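Local coordinates for protein 3-keto-5-aminohexanoate cleavage enzyme (Ralstonia eutropha, PDB 3C6C) that probably catalyses the metal-dependent cleavage of a beta-keto acid such as 3-keto-5-aminohexanoate within a TIM-barrel fold, at residues P209-V214 and A237-A242; D97-L102 and L140-S145; D147-N152 and E186-G191. All blocks are in the same frame, centred on the assembly; numbering follows the deposited sequence. Where two conformers were deposited one is given.

Interaction 1 (P209-V214 and A237-A242)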
ATOM      1  N   PRO A 209       7.259  20.335 -13.256  1.00 17.27           N
ATOM      2  CA  PRO A 209       7.643  20.426 -11.851  1.00 17.80           C
ATOM      3  C   PRO A 209       8.593  19.312 -11.446  1.00 18.28           C
ATOM      4  O   PRO A 209       8.475  18.189 -11.915  1.00 19.53           O
ATOM      5  CB  PRO A 209       6.320  20.235 -11.106  1.00 21.00           C
ATOM      6  CG  PRO A 209       5.268  20.284 -12.138  1.00 20.67           C
ATOM      7  CD  PRO A 209       5.887  19.843 -13.408  1.00 23.35           C
ATOM      8  N   LEU A 210       9.506  19.676 -10.559  1.00 17.55           N
ATOM      9  CA  LEU A 210      10.520  18.750 -10.002  1.00 19.71           C
ATOM     10  C   LEU A 210      10.365  18.590  -8.511  1.00 18.87           C
ATOM     11  O   LEU A 210      10.509  19.544  -7.746  1.00 18.64           O
ATOM     12  CB  LEU A 210      11.943  19.286 -10.240  1.00 21.79           C
ATOM     13  CG  LEU A 210      12.375  19.688 -11.627  1.00 22.90           C
ATOM     14  CD1 LEU A 210      13.863  20.073 -11.587  1.00 27.54           C
ATOM     15  CD2 LEU A 210      12.094  18.563 -12.650  1.00 23.85           C
ATOM     16  N   PHE A 211      10.112  17.352  -8.109  1.00 18.17           N
ATOM     17  CA  PHE A 211       9.979  16.985  -6.701  1.00 17.43           C
ATOM     18  C   PHE A 211      11.078  15.962  -6.341  1.00 19.52           C
ATOM     19  O   PHE A 211      11.393  15.050  -7.111  1.00 21.61           O
ATOM     20  CB  PHE A 211       8.646  16.320  -6.383  1.00 17.27           C
ATOM     21  CG  PHE A 211       7.447  17.240  -6.399  1.00 18.27           C
ATOM     22  CD1 PHE A 211       6.870  17.609  -7.591  1.00 20.79           C
ATOM     23  CD2 PHE A 211       6.850  17.650  -5.214  1.00 19.96           C
ATOM     24  CE1 PHE A 211       5.756  18.409  -7.605  1.00 18.58           C
ATOM     25  CE2 PHE A 211       5.723  18.469  -5.222  1.00 18.38           C
ATOM     26  CZ  PHE A 211       5.183  18.837  -6.422  1.00 19.00           C
ATOM     27  N   GLN A 212      11.627  16.125  -5.161  1.00 17.03           N
ATOM     28  CA  GLN A 212      12.515  15.102  -4.594  1.00 17.23           C
ATOM     29  C   GLN A 212      12.226  14.804  -3.149  1.00 18.13           C
ATOM     30  O   GLN A 212      12.207  15.683  -2.293  1.00 17.64           O
ATOM     31  CB  GLN A 212      13.978  15.488  -4.738  1.00 17.50           C
ATOM     32  CG  GLN A 212      14.945  14.515  -4.089  1.00 17.89           C
ATOM     33  CD  GLN A 212      16.363  14.667  -4.618  1.00 17.21           C
ATOM     34  OE1 GLN A 212      16.858  13.794  -5.335  1.00 19.17           O
ATOM     35  NE2 GLN A 212      17.017  15.785  -4.276  1.00 18.28           N
HETATM   36  N   MSE A 213      12.060  13.520  -2.883  1.00 17.72           N
HETATM   37  CA  MSE A 213      11.890  13.031  -1.510  1.00 17.67           C
HETATM   38  C   MSE A 213      13.237  12.811  -0.839  1.00 16.50           C
HETATM   39  O   MSE A 213      14.062  12.017  -1.309  1.00 18.38           O
HETATM   40  CB  MSE A 213      11.168  11.676  -1.468  1.00 20.74           C
HETATM   41  CG  MSE A 213       9.942  11.565  -2.286  1.00 23.01           C
HETATM   42 SE   MSE A 213       9.344   9.722  -2.154  0.75 15.36          SE
HETATM   43  CE  MSE A 213       8.270   9.836  -3.548  1.00 23.39           C
ATOM     44  N   VAL A 214      13.430  13.545   0.244  1.00 18.17           N
ATOM     45  CA  VAL A 214      14.509  13.335   1.202  1.00 17.47           C
ATOM     46  C   VAL A 214      14.060  12.280   2.206  1.00 19.51           C
ATOM     47  O   VAL A 214      13.102  12.484   2.961  1.00 20.10           O
ATOM     48  CB  VAL A 214      14.898  14.657   1.945  1.00 17.46           C
ATOM     49  CG1 VAL A 214      16.124  14.415   2.859  1.00 19.91           C
ATOM     50  CG2 VAL A 214      15.185  15.791   0.918  1.00 18.91           C
ATOM     51  N   ALA A 237       0.993  13.859 -11.762  1.00 24.59           N
ATOM     52  CA  ALA A 237       1.339  12.948 -12.853  1.00 25.68           C
ATOM     53  C   ALA A 237       2.310  13.542 -13.874  1.00 25.73           C
ATOM     54  O   ALA A 237       3.097  12.828 -14.492  1.00 28.41           O
ATOM     55  CB  ALA A 237       0.097  12.441 -13.548  1.00 27.70           C
ATOM     56  N   ASN A 238       2.269  14.848 -14.019  1.00 25.11           N
ATOM     57  CA  ASN A 238       3.086  15.539 -15.038  1.00 26.15           C
ATOM     58  C   ASN A 238       4.468  15.947 -14.531  1.00 24.70           C
ATOM     59  O   ASN A 238       5.271  16.582 -15.229  1.00 24.55           O
ATOM     60  CB  ASN A 238       2.361  16.784 -15.573  1.00 27.12           C
ATOM     61  CG  ASN A 238       2.320  17.930 -14.575  1.00 30.43           C
ATOM     62  OD1 ASN A 238       2.159  17.720 -13.382  1.00 29.85           O
ATOM     63  ND2 ASN A 238       2.460  19.158 -15.072  1.00 34.54           N
ATOM     64  N   ALA A 239       4.726  15.589 -13.292  1.00 21.87           N
ATOM     65  CA  ALA A 239       5.958  15.995 -12.633  1.00 20.76           C
ATOM     66  C   ALA A 239       7.004  14.915 -12.753  1.00 20.67           C
ATOM     67  O   ALA A 239       6.700  13.738 -12.908  1.00 22.91           O
ATOM     68  CB  ALA A 239       5.688  16.320 -11.167  1.00 19.79           C
ATOM     69  N   GLN A 240       8.255  15.350 -12.708  1.00 19.07           N
ATOM     70  CA  GLN A 240       9.379  14.436 -12.503  1.00 19.65           C
ATOM     71  C   GLN A 240       9.628  14.363 -11.006  1.00 20.21           C
ATOM     72  O   GLN A 240       9.480  15.371 -10.296  1.00 20.87           O
ATOM     73  CB  GLN A 240      10.642  14.928 -13.221  1.00 18.69           C
ATOM     74  CG  GLN A 240      10.636  14.713 -14.711  1.00 21.63           C
ATOM     75  CD  GLN A 240      10.565  13.251 -15.094  1.00 21.29           C
ATOM     76  OE1 GLN A 240      11.320  12.433 -14.579  1.00 21.08           O
ATOM     77  NE2 GLN A 240       9.665  12.913 -16.014  1.00 22.91           N
ATOM     78  N   TRP A 241       9.944  13.162 -10.518  1.00 19.52           N
ATOM     79  CA  TRP A 241      10.265  12.979  -9.101  1.00 17.50           C
ATOM     80  C   TRP A 241      11.505  12.128  -8.926  1.00 18.80           C
ATOM     81  O   TRP A 241      11.863  11.312  -9.784  1.00 19.04           O
ATOM     82  CB  TRP A 241       9.092  12.401  -8.288  1.00 18.32           C
ATOM     83  CG  TRP A 241       8.758  11.002  -8.591  1.00 18.05           C
ATOM     84  CD1 TRP A 241       7.955  10.555  -9.589  1.00 21.83           C
ATOM     85  CD2 TRP A 241       9.258   9.838  -7.924  1.00 20.34           C
ATOM     86  NE1 TRP A 241       7.908   9.180  -9.582  1.00 19.29           N
ATOM     87  CE2 TRP A 241       8.708   8.717  -8.572  1.00 20.41           C
ATOM     88  CE3 TRP A 241      10.125   9.636  -6.847  1.00 17.67           C
ATOM     89  CZ2 TRP A 241       8.998   7.405  -8.178  1.00 17.65           C
ATOM     90  CZ3 TRP A 241      10.377   8.336  -6.437  1.00 18.68           C
ATOM     91  CH2 TRP A 241       9.837   7.242  -7.117  1.00 19.09           C
ATOM     92  N   ALA A 242      12.155  12.382  -7.809  1.00 18.89           N
ATOM     93  CA  ALA A 242      13.334  11.623  -7.348  1.00 18.13           C
ATOM     94  C   ALA A 242      13.185  11.310  -5.866  1.00 17.37           C
ATOM     95  O   ALA A 242      12.347  11.872  -5.181  1.00 19.54           O
ATOM     96  CB  ALA A 242      14.591  12.422  -7.609  1.00 17.67           C
TER
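The N-H of Phe-211 donates to Gln-240 O (N to O 3.0 Å), and Phe-211 O accepts from Ala-242 N at 2.9 Å, the alternation expected of neighbouring parallel strands. Gln-240 N to Pro-209 O and Met-213 N to Ala-242 O (2.8 Å) carry the pattern beyond it at both ends. Packing is close around the buried Ala-242. With CG anti to the backbone N (chi1 176°), Gln-212 runs out extended and rests OE1 on the methyl of Ala-242, 3.5 Å from its CB, while its NE2 is bonded to Glu-186 OE1. Further along, the extended Met-213, a selenomethionine, makes an oblique Met-aromatic contact, its SE 5.5 Å from the centroid of the Trp-241 six-membered ring. Its CE lies 3.8 Å from Trp-241 CE3. The solvent side is confined to the exposed Asn-238, whose ND2 stays 3.9 Å from Pro-209 CD, and the far end of Gln-240, which bends away and bonds Asn-263; between them Ala-239 CB still lies 3.4 Å from Pro-209 O. The pair closes a beta-alpha-beta unit of the barrel, whose helix 225-232 packs against Met-213 and Trp-241, while strand 182-187 borders strand 210-214 along its other edge.

Interaction 2 (D97-L102 and L140-S145); sequences DIVLNL and LPEIAS. With EDO (1,2-ethanediol), chain E.
Asn-101 and Ile-143 cross at a slant on the same face of the sheet, with Ile-143 CG2 lying 3.5 Å from Asn-101 CG, the amide carbon. A chi1 of 173° carries the amide of Asn-101 away from its own backbone N and over its neighbour, toward Ser-145. There OD1 lies 2.9 Å from Ser-145 OG, a contact left doubtful because the serine has two conformers. That hydroxyl also meets the carboxylates of Glu-184 and Glu-186 weakly. On the reverse face, Leu-102 and Pro-141 meet at about a right angle, CG of Leu-102 3.7 Å from CG of Pro-141, under cover of helix 134-139. Nearer the start of the strands, Val-99 stands across Glu-142 and aslant to Ile-143, its CG1 touching Ile-143 CD1 at 3.7 Å.

The backbones beneath these side chains run parallel, their short axes 28° apart. Ile-143 N reaches Leu-100 O at 3.1 Å, Leu-102 N donates to Ile-143 O, and Ser-145 N reaches Leu-102 O at 3.0 Å. Before this pairing begins, a water bridges the gap by accepting from Leu-100 N and Glu-142 N and donating to Glu-142 OE1 at 2.7 Å. The other carboxylate oxygen of Glu-142 pairs with Arg-307, which also binds Asp-97.

Leu-102 and Pro-141 thus pack under the helix, while Asn-101 and Ser-145 set their polar ends near the metal site. In the modelled conformer the side chain of Ser-145 is about 5 Å from the nickel ion. Asn-101 OD1 receives a weak bond from ND1 of His-66, a nickel ligand, and Asn-101 ND2 is weakly bonded to Glu-184 OE1. The amide is therefore a second-shell group, and its weak bond probably helps to fix the orientation of the histidine.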
ATOM      1  N   ASP A  97      30.409  18.962 -19.728  1.00 20.93           N
ATOM      2  CA  ASP A  97      29.040  19.448 -19.460  1.00 20.42           C
ATOM      3  C   ASP A  97      28.315  18.562 -18.460  1.00 19.54           C
ATOM      4  O   ASP A  97      28.486  17.332 -18.403  1.00 22.50           O
ATOM      5  CB  ASP A  97      28.239  19.534 -20.747  1.00 21.88           C
ATOM      6  CG  ASP A  97      26.825  20.039 -20.534  1.00 25.05           C
ATOM      7  OD1 ASP A  97      26.634  21.136 -19.940  1.00 22.13           O
ATOM      8  OD2 ASP A  97      25.906  19.363 -21.028  1.00 25.41           O
ATOM      9  N   ILE A  98      27.539  19.253 -17.652  1.00 18.45           N
ATOM     10  CA  ILE A  98      26.634  18.663 -16.642  1.00 19.72           C
ATOM     11  C   ILE A  98      25.640  19.762 -16.214  1.00 19.99           C
ATOM     12  O   ILE A  98      26.003  20.953 -16.147  1.00 20.11           O
ATOM     13  CB  ILE A  98      27.443  18.060 -15.441  1.00 17.77           C
ATOM     14  CG1 ILE A  98      26.528  17.229 -14.514  1.00 18.40           C
ATOM     15  CG2 ILE A  98      28.225  19.163 -14.676  1.00 17.95           C
ATOM     16  CD1 ILE A  98      27.280  16.243 -13.618  1.00 17.39           C
ATOM     17  N   VAL A  99      24.400  19.368 -15.947  1.00 18.02           N
ATOM     18  CA  VAL A  99      23.365  20.305 -15.461  1.00 16.65           C
ATOM     19  C   VAL A  99      23.778  20.668 -14.031  1.00 16.56           C
ATOM     20  O   VAL A  99      24.158  19.798 -13.262  1.00 17.86           O
ATOM     21  CB  VAL A  99      21.930  19.703 -15.499  1.00 15.49           C
ATOM     22  CG1 VAL A  99      20.884  20.703 -14.943  1.00 19.02           C
ATOM     23  CG2 VAL A  99      21.583  19.254 -16.930  1.00 16.74           C
ATOM     24  N   LEU A 100      23.734  21.964 -13.728  1.00 19.57           N
ATOM     25  CA  LEU A 100      24.055  22.459 -12.385  1.00 19.94           C
ATOM     26  C   LEU A 100      22.807  22.724 -11.549  1.00 18.93           C
ATOM     27  O   LEU A 100      21.858  23.359 -11.982  1.00 18.80           O
ATOM     28  CB  LEU A 100      24.896  23.733 -12.448  1.00 18.12           C
ATOM     29  CG  LEU A 100      26.189  23.683 -13.237  1.00 20.63           C
ATOM     30  CD1 LEU A 100      26.898  25.028 -13.221  1.00 23.12           C
ATOM     31  CD2 LEU A 100      27.054  22.547 -12.723  1.00 19.55           C
ATOM     32  N   ASN A 101      22.862  22.186 -10.340  1.00 17.30           N
ATOM     33  CA  ASN A 101      21.818  22.330  -9.301  1.00 15.94           C
ATOM     34  C   ASN A 101      22.483  22.883  -8.035  1.00 17.00           C
ATOM     35  O   ASN A 101      23.207  22.187  -7.311  1.00 17.01           O
ATOM     36  CB  ASN A 101      21.117  20.971  -9.080  1.00 15.25           C
ATOM     37  CG  ASN A 101      20.118  20.972  -7.904  1.00 18.21           C
ATOM     38  OD1 ASN A 101      20.016  21.928  -7.148  1.00 20.85           O
ATOM     39  ND2 ASN A 101      19.397  19.855  -7.737  1.00 17.57           N
ATOM     40  N   LEU A 102      22.295  24.171  -7.811  1.00 16.63           N
ATOM     41  CA  LEU A 102      22.874  24.808  -6.634  1.00 17.70           C
ATOM     42  C   LEU A 102      21.922  24.741  -5.457  1.00 17.42           C
ATOM     43  O   LEU A 102      20.721  24.959  -5.581  1.00 18.31           O
ATOM     44  CB  LEU A 102      23.231  26.282  -6.888  1.00 13.95           C
ATOM     45  CG  LEU A 102      24.263  26.590  -7.974  1.00 15.97           C
ATOM     46  CD1 LEU A 102      24.600  28.108  -7.958  1.00 17.51           C
ATOM     47  CD2 LEU A 102      25.485  25.665  -7.938  1.00 21.15           C
ATOM     48  N   LEU A 140      23.342  31.771 -12.014  1.00 18.46           N
ATOM     49  CA  LEU A 140      22.301  31.352 -12.956  1.00 18.69           C
ATOM     50  C   LEU A 140      22.387  29.864 -13.351  1.00 19.74           C
ATOM     51  O   LEU A 140      22.473  29.526 -14.528  1.00 18.50           O
ATOM     52  CB  LEU A 140      22.321  32.242 -14.200  1.00 18.97           C
ATOM     53  CG  LEU A 140      21.921  33.708 -13.944  1.00 20.79           C
ATOM     54  CD1 LEU A 140      22.050  34.523 -15.219  1.00 24.93           C
ATOM     55  CD2 LEU A 140      20.491  33.789 -13.356  1.00 20.89           C
ATOM     56  N   PRO A 141      22.338  28.950 -12.358  1.00 16.30           N
ATOM     57  CA  PRO A 141      22.286  27.528 -12.655  1.00 17.84           C
ATOM     58  C   PRO A 141      20.951  27.163 -13.279  1.00 17.88           C
ATOM     59  O   PRO A 141      19.996  27.933 -13.210  1.00 18.06           O
ATOM     60  CB  PRO A 141      22.372  26.885 -11.271  1.00 12.99           C
ATOM     61  CG  PRO A 141      21.731  27.872 -10.385  1.00 14.87           C
ATOM     62  CD  PRO A 141      22.149  29.214 -10.914  1.00 17.86           C
ATOM     63  N   GLU A 142      20.864  25.987 -13.880  1.00 17.33           N
ATOM     64  CA  GLU A 142      19.585  25.564 -14.494  1.00 18.16           C
ATOM     65  C   GLU A 142      18.582  25.199 -13.413  1.00 18.23           C
ATOM     66  O   GLU A 142      17.381  25.376 -13.558  1.00 17.59           O
ATOM     67  CB  GLU A 142      19.761  24.402 -15.486  1.00 18.01           C
ATOM     68  CG  GLU A 142      20.329  24.918 -16.803  1.00 18.90           C
ATOM     69  CD  GLU A 142      20.886  23.831 -17.677  1.00 19.78           C
ATOM     70  OE1 GLU A 142      21.967  23.281 -17.354  1.00 21.24           O
ATOM     71  OE2 GLU A 142      20.255  23.578 -18.729  1.00 22.12           O
ATOM     72  N   ILE A 143      19.122  24.705 -12.320  1.00 18.03           N
ATOM     73  CA  ILE A 143      18.304  24.176 -11.214  1.00 16.72           C
ATOM     74  C   ILE A 143      18.833  24.692  -9.893  1.00 16.43           C
ATOM     75  O   ILE A 143      20.012  24.957  -9.756  1.00 18.71           O
ATOM     76  CB  ILE A 143      18.310  22.621 -11.206  1.00 16.65           C
ATOM     77  CG1 ILE A 143      17.759  22.051 -12.520  1.00 18.95           C
ATOM     78  CG2 ILE A 143      17.564  22.061 -10.003  1.00 15.99           C
ATOM     79  CD1 ILE A 143      17.969  20.551 -12.660  1.00 17.30           C
ATOM     80  N   ALA A 144      17.938  24.890  -8.940  1.00 16.73           N
ATOM     81  CA  ALA A 144      18.339  25.131  -7.529  1.00 15.40           C
ATOM     82  C   ALA A 144      17.379  24.440  -6.580  1.00 18.11           C
ATOM     83  O   ALA A 144      16.195  24.293  -6.874  1.00 19.00           O
ATOM     84  CB  ALA A 144      18.443  26.634  -7.209  1.00 16.25           C
ATOM     85  N   SER A 145      17.928  23.982  -5.459  1.00 17.63           N
ATOM     86  CA  SER A 145      17.168  23.217  -4.455  0.50 20.25           C
ATOM     87  C   SER A 145      16.476  24.113  -3.437  1.00 21.66           C
ATOM     88  O   SER A 145      17.080  25.020  -2.839  1.00 26.06           O
ATOM     89  CB  SER A 145      18.089  22.230  -3.731  0.50 20.91           C
ATOM     90  OG  SER A 145      18.702  21.353  -4.668  0.50 24.36           O
TER
HETATM   91  C1  EDO E 301      19.255  28.955 -16.268  1.00 37.36           C
HETATM   92  O1  EDO E 301      20.312  29.086 -17.220  1.00 48.79           O
HETATM   93  C2  EDO E 301      19.087  30.232 -15.460  1.00 43.67           C
HETATM   94  O2  EDO E 301      18.779  31.325 -16.331  1.00 44.93           O
HETATM   95  O   HOH W   1      23.187  24.417 -15.261  1.00 24.07           O

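Interaction 3 (D147-N152 and E186-G191)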
ATOM      1  N   ASP A 147      13.934  23.658  -0.138  1.00 20.98           N
ATOM      2  CA  ASP A 147      13.401  22.772   0.893  1.00 21.57           C
ATOM      3  C   ASP A 147      12.060  23.349   1.316  1.00 21.42           C
ATOM      4  O   ASP A 147      11.998  24.346   2.029  1.00 20.75           O
ATOM      5  CB  ASP A 147      14.318  22.680   2.125  1.00 23.88           C
ATOM      6  CG  ASP A 147      15.614  21.917   1.860  1.00 28.18           C
ATOM      7  OD1 ASP A 147      15.806  21.411   0.755  1.00 33.74           O
ATOM      8  OD2 ASP A 147      16.457  21.864   2.769  1.00 35.66           O
ATOM      9  N   ILE A 148      10.983  22.738   0.839  1.00 20.97           N
ATOM     10  CA  ILE A 148       9.644  23.361   0.989  1.00 20.88           C
ATOM     11  C   ILE A 148       8.945  22.909   2.247  1.00 21.23           C
ATOM     12  O   ILE A 148       7.846  22.371   2.214  1.00 25.13           O
ATOM     13  CB  ILE A 148       8.737  23.206  -0.255  1.00 19.41           C
ATOM     14  CG1 ILE A 148       8.556  21.751  -0.687  1.00 19.97           C
ATOM     15  CG2 ILE A 148       9.278  24.124  -1.371  1.00 20.93           C
ATOM     16  CD1 ILE A 148       7.378  21.616  -1.653  1.00 20.91           C
ATOM     17  N   THR A 149       9.632  23.147   3.349  1.00 19.67           N
ATOM     18  CA  THR A 149       9.282  22.584   4.654  1.00 22.18           C
ATOM     19  C   THR A 149       9.760  23.425   5.820  1.00 22.16           C
ATOM     20  O   THR A 149      10.747  24.127   5.727  1.00 20.73           O
ATOM     21  CB  THR A 149       9.928  21.179   4.824  1.00 26.37           C
ATOM     22  OG1 THR A 149       9.261  20.456   5.870  1.00 36.61           O
ATOM     23  CG2 THR A 149      11.409  21.279   5.145  1.00 27.56           C
ATOM     24  N   THR A 150       9.014  23.314   6.908  1.00 21.56           N
ATOM     25  CA  THR A 150       9.421  23.800   8.242  1.00 21.03           C
ATOM     26  C   THR A 150       9.276  22.638   9.184  1.00 22.41           C
ATOM     27  O   THR A 150       8.258  21.927   9.190  1.00 21.48           O
ATOM     28  CB  THR A 150       8.525  24.979   8.756  1.00 22.81           C
ATOM     29  OG1 THR A 150       8.840  26.185   8.056  1.00 24.00           O
ATOM     30  CG2 THR A 150       8.681  25.204  10.268  1.00 19.96           C
ATOM     31  N   GLY A 151      10.301  22.409   9.980  1.00 21.03           N
ATOM     32  CA  GLY A 151      10.275  21.249  10.851  1.00 21.10           C
ATOM     33  C   GLY A 151      11.464  21.062  11.749  1.00 22.53           C
ATOM     34  O   GLY A 151      12.476  21.730  11.618  1.00 21.21           O
ATOM     35  N   ASN A 152      11.250  20.177  12.708  1.00 23.75           N
ATOM     36  CA  ASN A 152      12.294  19.713  13.624  1.00 23.61           C
ATOM     37  C   ASN A 152      13.266  18.831  12.856  1.00 24.14           C
ATOM     38  O   ASN A 152      12.882  17.804  12.273  1.00 21.83           O
ATOM     39  CB  ASN A 152      11.706  18.906  14.784  1.00 22.45           C
ATOM     40  CG  ASN A 152      10.867  19.757  15.725  1.00 23.20           C
ATOM     41  OD1 ASN A 152      11.137  20.938  15.879  1.00 24.44           O
ATOM     42  ND2 ASN A 152       9.855  19.153  16.359  1.00 21.01           N
ATOM     43  N   GLU A 186      12.244  20.026  -2.543  1.00 17.79           N
ATOM     44  CA  GLU A 186      12.690  19.011  -1.586  1.00 17.65           C
ATOM     45  C   GLU A 186      11.636  18.833  -0.493  1.00 18.88           C
ATOM     46  O   GLU A 186      11.283  19.763   0.234  1.00 18.78           O
ATOM     47  CB  GLU A 186      14.042  19.351  -0.957  1.00 17.44           C
ATOM     48  CG  GLU A 186      15.108  20.000  -1.867  1.00 17.91           C
ATOM     49  CD  GLU A 186      15.654  19.133  -2.981  1.00 19.58           C
ATOM     50  OE1 GLU A 186      15.401  17.904  -3.000  1.00 20.65           O
ATOM     51  OE2 GLU A 186      16.382  19.705  -3.853  1.00 19.16           O
ATOM     52  N   VAL A 187      11.160  17.600  -0.408  1.00 18.44           N
ATOM     53  CA  VAL A 187      10.049  17.220   0.486  1.00 19.32           C
ATOM     54  C   VAL A 187      10.404  16.130   1.492  1.00 20.14           C
ATOM     55  O   VAL A 187      11.139  15.172   1.199  1.00 18.72           O
ATOM     56  CB  VAL A 187       8.781  16.824  -0.351  1.00 15.41           C
ATOM     57  CG1 VAL A 187       8.365  17.986  -1.303  1.00 18.44           C
ATOM     58  CG2 VAL A 187       8.990  15.474  -1.117  1.00 14.12           C
ATOM     59  N   PHE A 188       9.901  16.331   2.713  1.00 18.13           N
ATOM     60  CA  PHE A 188      10.211  15.467   3.865  1.00 18.92           C
ATOM     61  C   PHE A 188       8.993  14.758   4.421  1.00 18.82           C
ATOM     62  O   PHE A 188       9.081  14.012   5.400  1.00 19.93           O
ATOM     63  CB  PHE A 188      10.863  16.293   4.983  1.00 20.41           C
ATOM     64  CG  PHE A 188      12.213  16.870   4.622  1.00 20.42           C
ATOM     65  CD1 PHE A 188      12.309  17.984   3.803  1.00 22.13           C
ATOM     66  CD2 PHE A 188      13.369  16.333   5.141  1.00 26.03           C
ATOM     67  CE1 PHE A 188      13.534  18.527   3.497  1.00 23.22           C
ATOM     68  CE2 PHE A 188      14.607  16.882   4.835  1.00 22.75           C
ATOM     69  CZ  PHE A 188      14.677  17.973   4.021  1.00 23.13           C
ATOM     70  N   SER A 189       7.852  15.013   3.786  1.00 18.16           N
ATOM     71  CA  SER A 189       6.541  14.554   4.284  1.00 17.22           C
ATOM     72  C   SER A 189       5.472  14.668   3.215  1.00 17.95           C
ATOM     73  O   SER A 189       5.675  15.333   2.234  1.00 17.15           O
ATOM     74  CB  SER A 189       6.095  15.414   5.458  1.00 19.41           C
ATOM     75  OG  SER A 189       5.772  16.729   5.008  1.00 16.91           O
ATOM     76  N   PRO A 190       4.318  14.056   3.432  1.00 17.73           N
ATOM     77  CA  PRO A 190       3.225  14.218   2.449  1.00 17.43           C
ATOM     78  C   PRO A 190       2.707  15.660   2.439  1.00 17.25           C
ATOM     79  O   PRO A 190       2.330  16.203   1.414  1.00 19.20           O
ATOM     80  CB  PRO A 190       2.166  13.237   2.949  1.00 18.74           C
ATOM     81  CG  PRO A 190       2.504  12.986   4.353  1.00 18.33           C
ATOM     82  CD  PRO A 190       3.991  13.012   4.423  1.00 17.65           C
ATOM     83  N   GLY A 191       2.702  16.250   3.617  1.00 17.90           N
ATOM     84  CA  GLY A 191       2.272  17.632   3.790  1.00 18.46           C
ATOM     85  C   GLY A 191       3.091  18.576   2.943  1.00 19.21           C
ATOM     86  O   GLY A 191       2.578  19.506   2.334  1.00 17.50           O
TER
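Phe-188 turns its ring across the side chain of Thr-149 at about a right angle, with Phe-188 CD1 3.7 Å from Thr-149 CG2. Asp-147 CG, the carboxylate carbon, lies near the plane of the same ring, at its edge, 4.3 Å from Phe-188 CE1. Asp-147 and Glu-186 share one face of the sheet. Asp-147 OD1 sits only 3.1 Å from Glu-186 CG, but Glu-186 bends off at chi2 toward Gln-212, so that Asp-147 OD1 and Glu-186 OE2 are 4.9 Å apart; the two carboxylate planes stand 90° to each other. Ile-148 N donates to Glu-186 O at 3.1 Å, the last parallel backbone bond between these segments. Beyond it the chain peels out of the barrel sheet in an inverse gamma turn centred on Ile-148, closed by a weak bond from Thr-149 N to Asp-147 O. A chi1 of 55° places Ile-148 CG1 between N and the carbonyl carbon, alongside Val-187, with Ile-148 CD1 3.8 Å from Val-187 CG1. Ser-189 is the N-cap of helix 190-201, its OG bonded to Asp-192 N, and Asp-192 OD2 accepts from both Phe-188 N and Thr-149 OG1. Ser-189 and Pro-190 pack against their counterparts in the second subunit, and Thr-150 OG1 is hydrogen-bonded to Asn-152 OD1 of that subunit.

Overall arrangement
Followed from the N terminus, the three contacts come in series and neither nest nor cross. Interaction 2 closes first, pairing strand 99-103 with strand 143-147 over an excursion that contains strands of the smaller antiparallel sheet. Interaction 3 opens almost at once, where the end of strand 143-147 meets strand 182-187, and closes a loop holding helix 166-179. Interaction 1 then joins strands 210-214 and 240-244 around helix 225-232. Consecutive barrel strands are thereby linked: Val-187 N probably bonds Gln-212 O, and Glu-186 connects interaction 3 to both of the others on the side facing the nickel, whose ligands are His-66, His-68 and Glu-269.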